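Long-range contacts in beta-N-acetylglucosaminidase-like protein Glycoside hydrolase family 20 (Flavobacterium johnsoniae, PDB 6YHH), which probably hydrolyses terminal N-acetylhexosamine residues from chitin-derived oligosaccharides, as a family 20 beta-N-acetylhexosaminidase of the bacterial chitin degradation system: residues K30-G35 and E70-E75; G43-F48 and H115-L120. One frame throughout, in Å; residues are numbered along the deposited sequence. Where two conformers were deposited one is given.

Contact 1. Residues K30-G35 and E70-E75; sequences KVNISG and EFPNAE
Polar contacts centre on Asn32, on the strand 31-35. Its CG lies anti to the backbone N (chi1 -170°), which carries the amide to the loop 70-75, and OD1 accepts a hydrogen bond from Phe71 N at 2.9 Å. The bond is fairly straight at the hydrogen (161°), but the donor sits above the carbonyl plane. ND2 is held elsewhere, by Gln77 OE1. Two waters extend the polar join: one bridges Val31 O and Glu70 OE1, the other accepts from Ile33 N and, at 3.0 Å, from Glu70 N. Glu70 OE2 is hydrogen-bonded to Thr66 N.

Apolar contacts lie alongside, from Lys30 to Asn32. The Lys30 chain crosses the Phe71 ring at about a right angle and sets CD over one face, 3.8 Å from the ring centroid, a CH-pi contact; NZ runs on to Asn28 O. Ala74 CB fits against the strand backbone, 3.4 Å from Lys30 O, and touches Asn32 CB at 3.7 Å.

A type I turn from Phe71 to Ala74, closed by Ala74 N to Phe71 O, leads into strand 76-80, the parallel neighbour of 31-35. One side-chain amide, bonded on both its atoms, thus ties this turn to the strand, with water completing the join.

Contact 2. Residues G43-F48 and H115-L120; sequences GGVTRF and HGLETL
Helices 40-56 and 110-123 pack side by side on the mixed sheet of the family 20 domain 2, their short segments nearly parallel (8°) with axes 10.4 Å apart. Leu117 is the main bump. Its CG stands anti to the carbonyl carbon (chi1 -67°), and its two methyls part over the facing helix: CD1 enters the shallow place at Gly44, 3.7 Å from Gly44 O, where no side chain intervenes, and meets Val45 CG2 at 4.0 Å. CD2 settles over one face of the Phe48 ring, 4.0 Å from its centroid and displaced toward the rim, a CH-pi contact.

Phe48 answers from the other helix. With CG anti to the backbone N, the ring reaches across and meets Leu117 obliquely, and CZ meets Leu120 CD2 at 3.7 Å, one helical turn further on. An alanine in place of Phe48 would take away the ring that Leu117 CD2 and Leu120 CD2 rest against, and would probably loosen the packing between the helices.

Val45 and Leu117 also touch Ile78 of strand 76-80, Phe48 and Leu120 its Leu76. Further along, a salt bridge from Glu118 OE1 to Arg51 NH2 links the same helices. Between the segments themselves, apolar packing does the holding, without a hydrogen bond.

Contact 1 lies at strand 31-35 of the sheet and contact 2 in the helices packed on it, with centres about 14 Å apart. Strand 31-35 of contact 1 leads along the chain into helix 40-56 of contact 2, and they meet directly: Val31 CG1 lies 3.5 Å from Val45 CG1, and Ile33 CD1 lies 3.8 Å from Val45 CG2. Strand 76-80, which follows the loop 70-75, pairs with 31-35 and receives side chains from both helices through Leu76 and Ile78. The segments alternate in sequence, so the loop of contact 1 falls between the two helices of contact 2. Both contacts are away from the predicted proton donor Glu317 in the catalytic domain, and build the accessory domain's alpha/beta packing.

Contact 1. Residues K30-G35 and E70-E75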
ATOM      1  N   LYS A  30     -22.416  -1.553  21.039  1.00 12.58           N
ATOM      2  CA  LYS A  30     -23.138  -1.442  19.807  1.00 14.66           C
ATOM      3  C   LYS A  30     -23.463   0.002  19.457  1.00 13.24           C
ATOM      4  O   LYS A  30     -23.437   0.889  20.341  1.00 16.03           O
ATOM      5  CB  LYS A  30     -24.483  -2.271  19.905  1.00 15.44           C
ATOM      6  CG  LYS A  30     -24.307  -3.763  20.060  1.00 17.34           C
ATOM      7  CD  LYS A  30     -25.644  -4.527  20.084  1.00 21.83           C
ATOM      8  CE  LYS A  30     -26.189  -4.651  21.526  1.00 27.06           C
ATOM      9  NZ  LYS A  30     -25.380  -5.209  22.693  1.00 27.00           N
ATOM     10  N   VAL A  31     -23.794   0.217  18.187  1.00 14.23           N
ATOM     11  CA  VAL A  31     -24.139   1.494  17.614  1.00 15.62           C
ATOM     12  C   VAL A  31     -25.517   1.484  16.982  1.00 15.93           C
ATOM     13  O   VAL A  31     -25.956   0.525  16.349  1.00 16.27           O
ATOM     14  CB  VAL A  31     -23.058   2.007  16.614  1.00 16.54           C
ATOM     15  CG1 VAL A  31     -22.987   1.127  15.387  1.00 18.68           C
ATOM     16  CG2 VAL A  31     -23.294   3.449  16.219  1.00 17.12           C
ATOM     17  N   ASN A  32     -26.191   2.618  17.123  1.00 14.86           N
ATOM     18  CA  ASN A  32     -27.528   2.853  16.581  1.00 15.61           C
ATOM     19  C   ASN A  32     -27.578   4.234  15.993  1.00 14.70           C
ATOM     20  O   ASN A  32     -26.953   5.144  16.582  1.00 15.94           O
ATOM     21  CB  ASN A  32     -28.551   2.787  17.725  1.00 16.87           C
ATOM     22  CG  ASN A  32     -29.971   2.770  17.211  1.00 19.03           C
ATOM     23  OD1 ASN A  32     -30.344   1.902  16.412  1.00 18.25           O
ATOM     24  ND2 ASN A  32     -30.778   3.790  17.643  1.00 20.35           N
ATOM     25  N   ILE A  33     -28.307   4.362  14.902  1.00 14.29           N
ATOM     26  CA  ILE A  33     -28.424   5.583  14.171  1.00 14.89           C
ATOM     27  C   ILE A  33     -29.910   5.954  14.060  1.00 16.75           C
ATOM     28  O   ILE A  33     -30.737   5.099  13.704  1.00 14.81           O
ATOM     29  CB  ILE A  33     -27.864   5.493  12.738  1.00 15.80           C
ATOM     30  CG1 ILE A  33     -26.436   4.914  12.726  1.00 14.56           C
ATOM     31  CG2 ILE A  33     -27.895   6.852  12.076  1.00 14.93           C
ATOM     32  CD1 ILE A  33     -26.040   4.562  11.321  1.00 14.91           C
ATOM     33  N   SER A  34     -30.199   7.229  14.272  0.50 15.28           N
ATOM     34  CA  SER A  34     -31.571   7.731  14.242  0.50 15.01           C
ATOM     35  C   SER A  34     -31.685   9.058  13.544  0.50 15.13           C
ATOM     36  O   SER A  34     -30.690   9.718  13.178  0.50 14.01           O
ATOM     37  CB  SER A  34     -32.129   7.838  15.656  0.50 14.89           C
ATOM     38  OG  SER A  34     -31.464   8.849  16.383  0.50 13.42           O
ATOM     39  N   GLY A  35     -32.933   9.416  13.249  1.00 14.39           N
ATOM     40  CA  GLY A  35     -33.168  10.660  12.600  1.00 14.39           C
ATOM     41  C   GLY A  35     -33.324  10.533  11.117  1.00 15.14           C
ATOM     42  O   GLY A  35     -33.996   9.608  10.573  1.00 15.07           O
ATOM     43  N   GLU A  70     -31.307   0.102  14.209  1.00 17.80           N
ATOM     44  CA  GLU A  70     -30.965  -1.285  14.306  1.00 18.14           C
ATOM     45  C   GLU A  70     -30.906  -1.779  15.710  1.00 20.39           C
ATOM     46  O   GLU A  70     -31.193  -2.972  15.897  1.00 20.04           O
ATOM     47  CB  GLU A  70     -29.605  -1.603  13.608  1.00 16.17           C
ATOM     48  CG  GLU A  70     -29.623  -1.450  12.144  1.00 16.15           C
ATOM     49  CD  GLU A  70     -28.260  -1.623  11.448  1.00 16.10           C
ATOM     50  OE1 GLU A  70     -27.221  -1.601  12.149  1.00 18.07           O
ATOM     51  OE2 GLU A  70     -28.278  -1.804  10.192  1.00 15.05           O
ATOM     52  N   PHE A  71     -30.531  -0.933  16.677  1.00 20.06           N
ATOM     53  CA  PHE A  71     -30.374  -1.291  18.110  1.00 19.04           C
ATOM     54  C   PHE A  71     -30.740  -0.112  19.005  1.00 24.06           C
ATOM     55  O   PHE A  71     -29.896   0.693  19.407  1.00 19.39           O
ATOM     56  CB  PHE A  71     -28.939  -1.717  18.460  1.00 22.21           C
ATOM     57  CG  PHE A  71     -28.582  -3.040  17.942  1.00 23.94           C
ATOM     58  CD1 PHE A  71     -29.025  -4.214  18.614  1.00 23.21           C
ATOM     59  CD2 PHE A  71     -27.893  -3.153  16.740  1.00 23.77           C
ATOM     60  CE1 PHE A  71     -28.736  -5.472  18.087  1.00 28.02           C
ATOM     61  CE2 PHE A  71     -27.587  -4.436  16.195  1.00 27.37           C
ATOM     62  CZ  PHE A  71     -28.008  -5.595  16.892  1.00 27.03           C
ATOM     63  N   PRO A  72     -32.034   0.030  19.330  1.00 26.79           N
ATOM     64  CA  PRO A  72     -32.392   1.312  19.921  1.00 28.44           C
ATOM     65  C   PRO A  72     -31.836   1.565  21.312  1.00 24.64           C
ATOM     66  O   PRO A  72     -31.789   2.731  21.739  1.00 26.20           O
ATOM     67  CB  PRO A  72     -33.947   1.276  19.835  1.00 32.13           C
ATOM     68  CG  PRO A  72     -34.131   0.612  18.481  1.00 31.10           C
ATOM     69  CD  PRO A  72     -33.199  -0.581  18.635  1.00 30.39           C
ATOM     70  N   ASN A  73     -31.408   0.532  22.005  1.00 23.29           N
ATOM     71  CA  ASN A  73     -30.725   0.727  23.302  1.00 25.50           C
ATOM     72  C   ASN A  73     -29.221   0.623  23.236  1.00 21.66           C
ATOM     73  O   ASN A  73     -28.588   0.406  24.243  1.00 20.86           O
ATOM     74  CB  ASN A  73     -31.163  -0.328  24.292  1.00 28.92           C
ATOM     75  CG  ASN A  73     -32.640  -0.295  24.507  1.00 31.45           C
ATOM     76  OD1 ASN A  73     -33.227   0.786  24.694  1.00 32.74           O
ATOM     77  ND2 ASN A  73     -33.265  -1.447  24.406  1.00 34.80           N
ATOM     78  N   ALA A  74     -28.653   0.734  22.027  1.00 17.76           N
ATOM     79  CA  ALA A  74     -27.204   0.696  21.878  1.00 16.10           C
ATOM     80  C   ALA A  74     -26.461   1.698  22.747  1.00 14.69           C
ATOM     81  O   ALA A  74     -26.948   2.837  22.982  1.00 15.00           O
ATOM     82  CB  ALA A  74     -26.870   0.962  20.418  1.00 16.86           C
ATOM     83  N   GLU A  75     -25.252   1.347  23.168  1.00 14.51           N
ATOM     84  CA  GLU A  75     -24.403   2.237  23.975  1.00 13.66           C
ATOM     85  C   GLU A  75     -23.994   3.501  23.246  1.00 15.08           C
ATOM     86  O   GLU A  75     -23.741   4.499  23.891  1.00 15.38           O
ATOM     87  CB  GLU A  75     -23.209   1.505  24.562  1.00 14.85           C
ATOM     88  CG  GLU A  75     -23.575   0.585  25.705  1.00 15.26           C
ATOM     89  CD  GLU A  75     -22.483  -0.404  26.060  1.00 18.93           C
ATOM     90  OE1 GLU A  75     -21.447  -0.516  25.286  1.00 16.35           O
ATOM     91  OE2 GLU A  75     -22.650  -1.077  27.123  1.00 19.33           O
TER
HETATM   92  O   HOH W   1     -26.642   0.563  13.771  1.00 18.40           O
HETATM   93  O   HOH W   2     -29.028   1.945  13.405  1.00 13.09           O

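Contact 2. Residues G43-F48 and H115-L120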
ATOM      1  N   GLY A  43     -22.010   3.645   5.827  1.00 12.67           N
ATOM      2  CA  GLY A  43     -20.623   3.175   5.627  1.00 12.03           C
ATOM      3  C   GLY A  43     -19.742   3.845   6.666  1.00 11.73           C
ATOM      4  O   GLY A  43     -18.768   3.211   7.159  1.00 10.78           O
ATOM      5  N   GLY A  44     -19.956   5.117   6.933  1.00 11.28           N
ATOM      6  CA  GLY A  44     -19.085   5.811   7.950  1.00 12.07           C
ATOM      7  C   GLY A  44     -19.134   5.203   9.311  1.00 10.63           C
ATOM      8  O   GLY A  44     -18.121   5.114   9.996  1.00 10.25           O
ATOM      9  N   VAL A  45     -20.341   4.806   9.759  1.00 10.28           N
ATOM     10  CA  VAL A  45     -20.516   4.136  11.044  1.00 11.28           C
ATOM     11  C   VAL A  45     -19.902   2.744  11.023  1.00 10.34           C
ATOM     12  O   VAL A  45     -19.225   2.328  11.974  1.00 10.77           O
ATOM     13  CB  VAL A  45     -22.017   4.134  11.506  1.00 10.88           C
ATOM     14  CG1 VAL A  45     -22.165   3.322  12.775  1.00 12.61           C
ATOM     15  CG2 VAL A  45     -22.435   5.558  11.786  1.00 11.93           C
ATOM     16  N   THR A  46     -20.066   2.049   9.922  1.00  9.71           N
ATOM     17  CA  THR A  46     -19.440   0.715   9.794  1.00  9.88           C
ATOM     18  C   THR A  46     -17.919   0.810   9.887  1.00 10.17           C
ATOM     19  O   THR A  46     -17.278   0.055  10.638  1.00 11.13           O
ATOM     20  CB  THR A  46     -19.873   0.065   8.437  1.00 10.90           C
ATOM     21  OG1 THR A  46     -21.339  -0.017   8.350  1.00 11.75           O
ATOM     22  CG2 THR A  46     -19.283  -1.344   8.358  1.00 11.97           C
ATOM     23  N   ARG A  47     -17.338   1.779   9.146  1.00 10.30           N
ATOM     24  CA  ARG A  47     -15.853   1.942   9.191  1.00 10.64           C
ATOM     25  C   ARG A  47     -15.395   2.354  10.563  1.00 11.37           C
ATOM     26  O   ARG A  47     -14.402   1.899  11.008  1.00 12.21           O
ATOM     27  CB  ARG A  47     -15.429   2.944   8.132  1.00 11.39           C
ATOM     28  CG  ARG A  47     -15.590   2.399   6.733  1.00 13.22           C
ATOM     29  CD  ARG A  47     -15.117   3.313   5.625  1.00 13.90           C
ATOM     30  NE  ARG A  47     -15.864   4.561   5.461  1.00 14.16           N
ATOM     31  CZ  ARG A  47     -16.936   4.652   4.676  1.00 16.15           C
ATOM     32  NH1 ARG A  47     -17.357   3.583   3.980  1.00 15.06           N
ATOM     33  NH2 ARG A  47     -17.556   5.800   4.590  1.00 16.52           N
ATOM     34  N   PHE A  48     -16.141   3.203  11.251  1.00 10.32           N
ATOM     35  CA  PHE A  48     -15.842   3.581  12.624  1.00 10.33           C
ATOM     36  C   PHE A  48     -15.684   2.331  13.525  1.00 10.55           C
ATOM     37  O   PHE A  48     -14.757   2.152  14.285  1.00 10.32           O
ATOM     38  CB  PHE A  48     -16.893   4.582  13.184  1.00 10.42           C
ATOM     39  CG  PHE A  48     -16.903   4.642  14.684  1.00 10.81           C
ATOM     40  CD1 PHE A  48     -16.026   5.432  15.420  1.00 10.87           C
ATOM     41  CD2 PHE A  48     -17.777   3.852  15.389  1.00 10.98           C
ATOM     42  CE1 PHE A  48     -16.074   5.472  16.812  1.00 11.45           C
ATOM     43  CE2 PHE A  48     -17.776   3.838  16.779  1.00 10.75           C
ATOM     44  CZ  PHE A  48     -16.945   4.631  17.512  1.00 11.59           C
ATOM     45  N   HIS A 115     -17.889  13.612  11.392  1.00  9.76           N
ATOM     46  CA  HIS A 115     -16.824  14.268  12.098  1.00  9.72           C
ATOM     47  C   HIS A 115     -16.760  13.791  13.541  1.00 10.06           C
ATOM     48  O   HIS A 115     -15.681  13.558  14.148  1.00  9.70           O
ATOM     49  CB  HIS A 115     -16.990  15.821  12.083  1.00 10.00           C
ATOM     50  CG  HIS A 115     -16.909  16.464  10.729  1.00 10.66           C
ATOM     51  ND1 HIS A 115     -16.058  16.030   9.707  1.00 10.24           N
ATOM     52  CD2 HIS A 115     -17.556  17.542  10.238  1.00  9.54           C
ATOM     53  CE1 HIS A 115     -16.202  16.819   8.654  1.00 10.80           C
ATOM     54  NE2 HIS A 115     -17.093  17.765   8.967  1.00 10.56           N
ATOM     55  N   GLY A 116     -17.928  13.693  14.172  1.00  9.89           N
ATOM     56  CA  GLY A 116     -17.930  13.287  15.572  1.00 10.36           C
ATOM     57  C   GLY A 116     -17.402  11.920  15.808  1.00 10.06           C
ATOM     58  O   GLY A 116     -16.825  11.648  16.871  1.00  9.53           O
ATOM     59  N   LEU A 117     -17.598  11.014  14.828  1.00  9.48           N
ATOM     60  CA  LEU A 117     -17.013   9.705  14.968  1.00 10.09           C
ATOM     61  C   LEU A 117     -15.468   9.758  15.020  1.00  9.99           C
ATOM     62  O   LEU A 117     -14.822   9.006  15.746  1.00 10.67           O
ATOM     63  CB  LEU A 117     -17.449   8.817  13.812  1.00 11.12           C
ATOM     64  CG  LEU A 117     -18.941   8.426  13.747  1.00 12.04           C
ATOM     65  CD1 LEU A 117     -19.165   7.735  12.399  1.00 14.33           C
ATOM     66  CD2 LEU A 117     -19.295   7.634  14.970  1.00 12.41           C
ATOM     67  N   GLU A 118     -14.882  10.709  14.284  1.00  9.80           N
ATOM     68  CA  GLU A 118     -13.419  10.893  14.314  1.00  9.36           C
ATOM     69  C   GLU A 118     -12.957  11.413  15.643  1.00  9.23           C
ATOM     70  O   GLU A 118     -11.964  10.975  16.175  1.00  9.94           O
ATOM     71  CB  GLU A 118     -12.943  11.811  13.213  1.00  9.19           C
ATOM     72  CG  GLU A 118     -13.281  11.272  11.818  1.00  9.74           C
ATOM     73  CD  GLU A 118     -12.572   9.965  11.457  1.00  9.96           C
ATOM     74  OE1 GLU A 118     -11.576   9.571  12.128  1.00 11.07           O
ATOM     75  OE2 GLU A 118     -13.010   9.392  10.406  1.00 10.57           O
ATOM     76  N   THR A 119     -13.705  12.342  16.222  1.00  8.45           N
ATOM     77  CA  THR A 119     -13.371  12.829  17.549  1.00  9.35           C
ATOM     78  C   THR A 119     -13.449  11.714  18.562  1.00  9.60           C
ATOM     79  O   THR A 119     -12.591  11.623  19.482  1.00  9.75           O
ATOM     80  CB  THR A 119     -14.288  14.006  17.953  1.00  9.77           C
ATOM     81  OG1 THR A 119     -14.249  14.969  16.935  1.00 10.29           O
ATOM     82  CG2 THR A 119     -13.854  14.615  19.251  1.00 10.28           C
ATOM     83  N   LEU A 120     -14.541  10.940  18.508  1.00 10.53           N
ATOM     84  CA  LEU A 120     -14.710   9.770  19.398  1.00 10.28           C
ATOM     85  C   LEU A 120     -13.513   8.811  19.343  1.00 10.24           C
ATOM     86  O   LEU A 120     -13.002   8.374  20.381  1.00 10.44           O
ATOM     87  CB  LEU A 120     -16.072   9.071  19.162  1.00 11.44           C
ATOM     88  CG  LEU A 120     -16.395   7.983  20.167  1.00 10.80           C
ATOM     89  CD1 LEU A 120     -16.246   8.333  21.618  1.00 11.83           C
ATOM     90  CD2 LEU A 120     -17.749   7.419  19.829  1.00 11.71           C
TER